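Local structure of virulence factor (Pectobacterium carotovorum, 2W3Y) at residues 93-98 with 222-227; 30-35 with 70-75. The protein is a virulence factor of a Drosophila pathogen, is S-palmitoylated and binds to lipid vesicles. All blocks are in the same frame, centred on the assembly; numbering follows the deposited sequence.

Contact 1: 93-98 with 222-227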
loop_
_atom_site.group_PDB
_atom_site.type_symbol
_atom_site.label_atom_id
_atom_site.label_comp_id
_atom_site.label_asym_id
_atom_site.label_seq_id
_atom_site.Cartn_x
_atom_site.Cartn_y
_atom_site.Cartn_z
ATOM N N ILE A 93 -0.806 14.275 5.279
ATOM C CA ILE A 93 -1.955 14.483 4.367
ATOM C C ILE A 93 -2.629 13.165 3.940
ATOM O O ILE A 93 -3.870 13.075 3.890
ATOM C CB ILE A 93 -1.556 15.337 3.146
ATOM C CG1 ILE A 93 -1.085 16.730 3.607
ATOM C CG2 ILE A 93 -2.712 15.422 2.145
ATOM C CD1 ILE A 93 -0.397 17.550 2.533
ATOM N N TRP A 94 -1.810 12.156 3.634
ATOM C CA TRP A 94 -2.280 10.767 3.435
ATOM C C TRP A 94 -3.030 10.224 4.661
ATOM O O TRP A 94 -4.069 9.567 4.534
ATOM C CB TRP A 94 -1.091 9.842 3.088
ATOM C CG TRP A 94 -0.508 10.080 1.709
ATOM C CD1 TRP A 94 0.383 11.055 1.350
ATOM C CD2 TRP A 94 -0.773 9.323 0.515
ATOM N NE1 TRP A 94 0.678 10.957 0.006
ATOM C CE2 TRP A 94 -0.019 9.906 -0.530
ATOM C CE3 TRP A 94 -1.588 8.217 0.225
ATOM C CZ2 TRP A 94 -0.049 9.418 -1.855
ATOM C CZ3 TRP A 94 -1.617 7.731 -1.085
ATOM C CH2 TRP A 94 -0.844 8.331 -2.105
ATOM N N LYS A 95 -2.501 10.490 5.860
ATOM C CA LYS A 95 -3.177 10.057 7.081
ATOM C C LYS A 95 -4.550 10.745 7.283
ATOM O O LYS A 95 -5.531 10.080 7.636
ATOM C CB LYS A 95 -2.262 10.235 8.302
ATOM C CG LYS A 95 -2.853 9.705 9.615
ATOM C CD LYS A 95 -1.857 9.837 10.771
ATOM C CE LYS A 95 -1.713 11.283 11.228
ATOM N NZ LYS A 95 -0.696 11.447 12.333
ATOM N N GLU A 96 -4.616 12.056 7.046
ATOM C CA GLU A 96 -5.884 12.821 7.136
ATOM C C GLU A 96 -6.981 12.222 6.236
ATOM O O GLU A 96 -8.138 12.074 6.652
ATOM C CB GLU A 96 -5.636 14.301 6.787
ATOM C CG GLU A 96 -6.887 15.237 6.761
ATOM C CD GLU A 96 -7.334 15.726 8.143
ATOM O OE1 GLU A 96 -6.802 15.230 9.175
ATOM O OE2 GLU A 96 -8.219 16.618 8.197
ATOM N N VAL A 97 -6.599 11.848 5.018
ATOM C CA VAL A 97 -7.541 11.322 4.016
ATOM C C VAL A 97 -7.976 9.886 4.362
ATOM O O VAL A 97 -9.166 9.548 4.257
ATOM C CB VAL A 97 -6.949 11.442 2.575
ATOM C CG1 VAL A 97 -7.754 10.631 1.557
ATOM C CG2 VAL A 97 -6.852 12.933 2.130
ATOM N N SER A 98 -7.019 9.048 4.786
ATOM C CA SER A 98 -7.328 7.696 5.256
ATOM C C SER A 98 -8.235 7.659 6.509
ATOM O O SER A 98 -9.082 6.787 6.625
ATOM C CB SER A 98 -6.032 6.898 5.507
ATOM O OG SER A 98 -5.212 6.880 4.343
ATOM N N ASP A 222 5.517 5.441 9.985
ATOM C CA ASP A 222 4.177 5.835 10.434
ATOM C C ASP A 222 3.136 5.007 9.691
ATOM O O ASP A 222 3.259 4.811 8.479
ATOM C CB ASP A 222 3.924 7.300 10.113
ATOM C CG ASP A 222 4.846 8.231 10.855
ATOM O OD1 ASP A 222 4.977 8.093 12.091
ATOM O OD2 ASP A 222 5.431 9.117 10.185
ATOM N N THR A 223 2.124 4.522 10.404
ATOM C CA THR A 223 1.158 3.588 9.828
ATOM C C THR A 223 -0.293 4.022 10.012
ATOM O O THR A 223 -0.666 4.601 11.046
ATOM C CB THR A 223 1.348 2.109 10.351
ATOM O OG1 THR A 223 0.894 1.983 11.704
ATOM C CG2 THR A 223 2.809 1.647 10.273
ATOM N N VAL A 224 -1.107 3.724 9.006
ATOM C CA VAL A 224 -2.565 3.896 9.054
ATOM C C VAL A 224 -3.176 2.828 8.134
ATOM O O VAL A 224 -2.570 2.429 7.131
ATOM C CB VAL A 224 -3.030 5.343 8.699
ATOM C CG1 VAL A 224 -2.966 5.615 7.209
ATOM C CG2 VAL A 224 -4.450 5.627 9.248
ATOM N N GLY A 225 -4.347 2.337 8.512
ATOM C CA GLY A 225 -4.988 1.278 7.749
ATOM C C GLY A 225 -6.166 0.624 8.434
ATOM O O GLY A 225 -6.510 0.952 9.572
ATOM N N GLY A 226 -6.788 -0.316 7.727
ATOM C CA GLY A 226 -7.891 -1.074 8.283
ATOM C C GLY A 226 -8.191 -2.288 7.443
ATOM O O GLY A 226 -7.599 -2.481 6.383
ATOM N N THR A 227 -9.113 -3.102 7.936
ATOM C CA THR A 227 -9.578 -4.309 7.255
ATOM C C THR A 227 -10.887 -3.962 6.547
ATOM O O THR A 227 -11.781 -3.384 7.159
ATOM C CB THR A 227 -9.829 -5.425 8.286
ATOM O OG1 THR A 227 -8.618 -5.698 9.010
ATOM C CG2 THR A 227 -10.327 -6.723 7.624
#
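Val-224 stands up from its strand against the helix, and its two methyl groups share the work. CG1 comes over the side of Ser-98, 3.7 Å from its CB and 3.9 Å from its OG, while CG2 lies by the aliphatic start of Lys-95, a looser approach of 4.4 Å to CG. With chi1 at 76°, CG1 is wedged between the backbone N and carbonyl carbon of Val-224. This valine supplies about half of the 132 Å² buried between residues 93-98 and 222-227, and the meeting is wholly one of van der Waals contact.

The Ser-98 hydroxyl that meets the valine methyl is satisfied within its own helix. Ser-98 OG lies beside the backbone N, anti to the carbonyl carbon (chi1 -55°), from where it donates to Trp-94 O at 2.9 Å. The same oxygen accepts the backbone N-H of Ser-98, and the two donors arrive from opposite faces of the carbonyl plane. Lys-95 runs out along the edge of the contact, extended as far as CD before turning at chi3. Lys-95 NZ stays 6.6 Å from Asp-222 OD1, so any attraction between these charges acts at a distance; a weak, long ion pair links the lysine to Asp-92.

Tyr-91 and Asn-99 of the same helix also touch Val-224, and Ser-98 reaches on to Phe-191 and Ile-193 of strand 185-198. The contact thus seats helix 91-105 on the curved mixed sheet, where strand 214-228 pairs through Val-224 with Ile-193 and through Thr-223 and Gly-225 with Gly-112 and Ile-110. Trp-94 and Val-97 carry the helix onto helix 57-81, and Val-97 also meets helix 9-18.

Contact 2: 30-35 with 70-75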
loop_
_atom_site.group_PDB
_atom_site.type_symbol
_atom_site.label_atom_id
_atom_site.label_comp_id
_atom_site.label_asym_id
_atom_site.label_seq_id
_atom_site.Cartn_x
_atom_site.Cartn_y
_atom_site.Cartn_z
ATOM N N PHE A 30 -9.704 11.338 -11.716
ATOM C CA PHE A 30 -8.790 12.253 -11.034
ATOM C C PHE A 30 -7.336 11.785 -11.066
ATOM O O PHE A 30 -7.058 10.614 -10.857
ATOM C CB PHE A 30 -9.283 12.526 -9.622
ATOM C CG PHE A 30 -10.675 13.109 -9.581
ATOM C CD1 PHE A 30 -10.917 14.405 -10.049
ATOM C CD2 PHE A 30 -11.746 12.355 -9.112
ATOM C CE1 PHE A 30 -12.215 14.954 -10.026
ATOM C CE2 PHE A 30 -13.048 12.895 -9.074
ATOM C CZ PHE A 30 -13.283 14.192 -9.544
ATOM N N ASP A 31 -6.425 12.714 -11.354
ATOM C CA ASP A 31 -4.980 12.436 -11.328
ATOM C C ASP A 31 -4.537 11.918 -9.957
ATOM O O ASP A 31 -5.046 12.367 -8.932
ATOM C CB ASP A 31 -4.186 13.694 -11.672
ATOM C CG ASP A 31 -4.360 14.120 -13.119
ATOM O OD1 ASP A 31 -4.751 13.272 -13.950
ATOM O OD2 ASP A 31 -4.089 15.310 -13.425
ATOM N N ILE A 32 -3.597 10.973 -9.946
ATOM C CA ILE A 32 -3.051 10.453 -8.690
ATOM C C ILE A 32 -1.650 10.986 -8.471
ATOM O O ILE A 32 -1.062 11.585 -9.375
ATOM C CB ILE A 32 -3.108 8.890 -8.595
ATOM C CG1 ILE A 32 -2.169 8.232 -9.626
ATOM C CG2 ILE A 32 -4.584 8.414 -8.691
ATOM C CD1 ILE A 32 -1.908 6.730 -9.384
ATOM N N VAL A 33 -1.129 10.797 -7.264
ATOM C CA VAL A 33 0.186 11.278 -6.938
ATOM C C VAL A 33 1.204 10.437 -7.722
ATOM O O VAL A 33 1.162 9.205 -7.659
ATOM C CB VAL A 33 0.438 11.221 -5.422
ATOM C CG1 VAL A 33 1.919 11.528 -5.091
ATOM C CG2 VAL A 33 -0.547 12.169 -4.678
ATOM N N PRO A 34 2.085 11.099 -8.496
ATOM C CA PRO A 34 3.065 10.358 -9.311
ATOM C C PRO A 34 3.966 9.459 -8.463
ATOM O O PRO A 34 4.441 9.872 -7.394
ATOM C CB PRO A 34 3.867 11.475 -9.995
ATOM C CG PRO A 34 2.884 12.630 -10.037
ATOM C CD PRO A 34 2.196 12.551 -8.709
ATOM N N GLY A 35 4.187 8.238 -8.942
ATOM C CA GLY A 35 4.894 7.216 -8.170
ATOM C C GLY A 35 6.338 7.567 -7.870
ATOM O O GLY A 35 6.854 7.216 -6.817
ATOM N N PHE A 70 -9.753 1.873 -4.008
ATOM C CA PHE A 70 -9.628 2.644 -2.760
ATOM C C PHE A 70 -8.264 3.344 -2.648
ATOM O O PHE A 70 -8.186 4.519 -2.260
ATOM C CB PHE A 70 -9.891 1.762 -1.535
ATOM C CG PHE A 70 -11.349 1.724 -1.094
ATOM C CD1 PHE A 70 -11.977 2.871 -0.603
ATOM C CD2 PHE A 70 -12.075 0.529 -1.150
ATOM C CE1 PHE A 70 -13.313 2.835 -0.186
ATOM C CE2 PHE A 70 -13.412 0.470 -0.742
ATOM C CZ PHE A 70 -14.038 1.619 -0.262
ATOM N N VAL A 71 -7.195 2.631 -3.011
ATOM C CA VAL A 71 -5.850 3.226 -3.030
ATOM C C VAL A 71 -5.767 4.418 -3.991
ATOM O O VAL A 71 -5.250 5.484 -3.605
ATOM C CB VAL A 71 -4.710 2.142 -3.299
ATOM C CG1 VAL A 71 -3.333 2.814 -3.512
ATOM C CG2 VAL A 71 -4.646 1.141 -2.147
ATOM N N ALA A 72 -6.297 4.261 -5.214
ATOM C CA ALA A 72 -6.318 5.350 -6.208
ATOM C C ALA A 72 -7.232 6.528 -5.771
ATOM O O ALA A 72 -6.883 7.692 -5.987
ATOM C CB ALA A 72 -6.738 4.834 -7.605
ATOM N N VAL A 73 -8.373 6.215 -5.144
ATOM C CA VAL A 73 -9.246 7.270 -4.541
ATOM C C VAL A 73 -8.494 8.096 -3.480
ATOM O O VAL A 73 -8.535 9.332 -3.512
ATOM C CB VAL A 73 -10.586 6.688 -3.978
ATOM C CG1 VAL A 73 -11.312 7.690 -3.055
ATOM C CG2 VAL A 73 -11.490 6.294 -5.111
ATOM N N ALA A 74 -7.786 7.427 -2.569
ATOM C CA ALA A 74 -7.031 8.137 -1.538
ATOM C C ALA A 74 -5.927 9.008 -2.168
ATOM O O ALA A 74 -5.769 10.192 -1.835
ATOM C CB ALA A 74 -6.461 7.169 -0.518
ATOM N N SER A 75 -5.193 8.422 -3.109
ATOM C CA SER A 75 -4.116 9.113 -3.804
ATOM C C SER A 75 -4.573 10.353 -4.573
ATOM O O SER A 75 -3.870 11.364 -4.574
ATOM C CB SER A 75 -3.382 8.168 -4.756
ATOM O OG SER A 75 -2.288 8.856 -5.330
#
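The loop that leads from helix 9-18 to strand 36-37 is fastened to helix 57-81 where Ile-32 and Val-33 pass Ser-75. The fastening is a single side-chain to backbone hydrogen bond: Val-33 N donates to Ser-75 OG over 3.0 Å, nearly straight at 161°. The serine hydroxyl reaches outward to the loop because OG is anti to its own backbone N (chi1 -176°).

Apolar groups of the loop close round this bond. Ile-32 CB rests 3.4 Å from Ser-75 OG, and its CG2 branch reaches back along the helix, 3.6 Å from Ala-72 O and 4.3 Å from Ala-72 CB. Val-33 covers the serine further along, its CG2 methyl 3.4 Å from Ser-75 O. The small side chains of Ala-72 and Ser-75 let the loop backbone come close, with the CA atoms of Ile-32 and Ser-75 only 5.2 Å apart.

Ile-255 packs on both Ile-32 and Ala-72. Tyr-44 OH hydrogen-bonds to both Ser-75 OG and Val-33 O, so the hydroxyl pair spans the N-H and C=O of one loop residue. The arrangement is a side-chain-to-backbone anchor, in which hydroxyls from a helix and a strand pin a loop without regular structure to helix 57-81 just before strand 36-37 begins.

In the fold
Contacts 1 and 2 have centres 14 Å apart and join through the successive helices 57-81 and 91-105. Trp-94, whose ring extends from its helix on the side of contact 2, makes the connection: its indole CH2 lies 3.6 Å from Ser-75 OG and its CZ2 is 4.0 Å from Val-33 CG2. A second touch links Val-97 CG1 to Ala-74 O at 4.0 Å. Helix 91-105 thus meets both the loop and helix 57-81 through Trp-94, while Val-224 of the mixed sheet meets the same helix at Lys-95 and Ser-98. In contact 1 the Val-224 side chain is about 12 Å from the bound palmitic acid, too far to touch it.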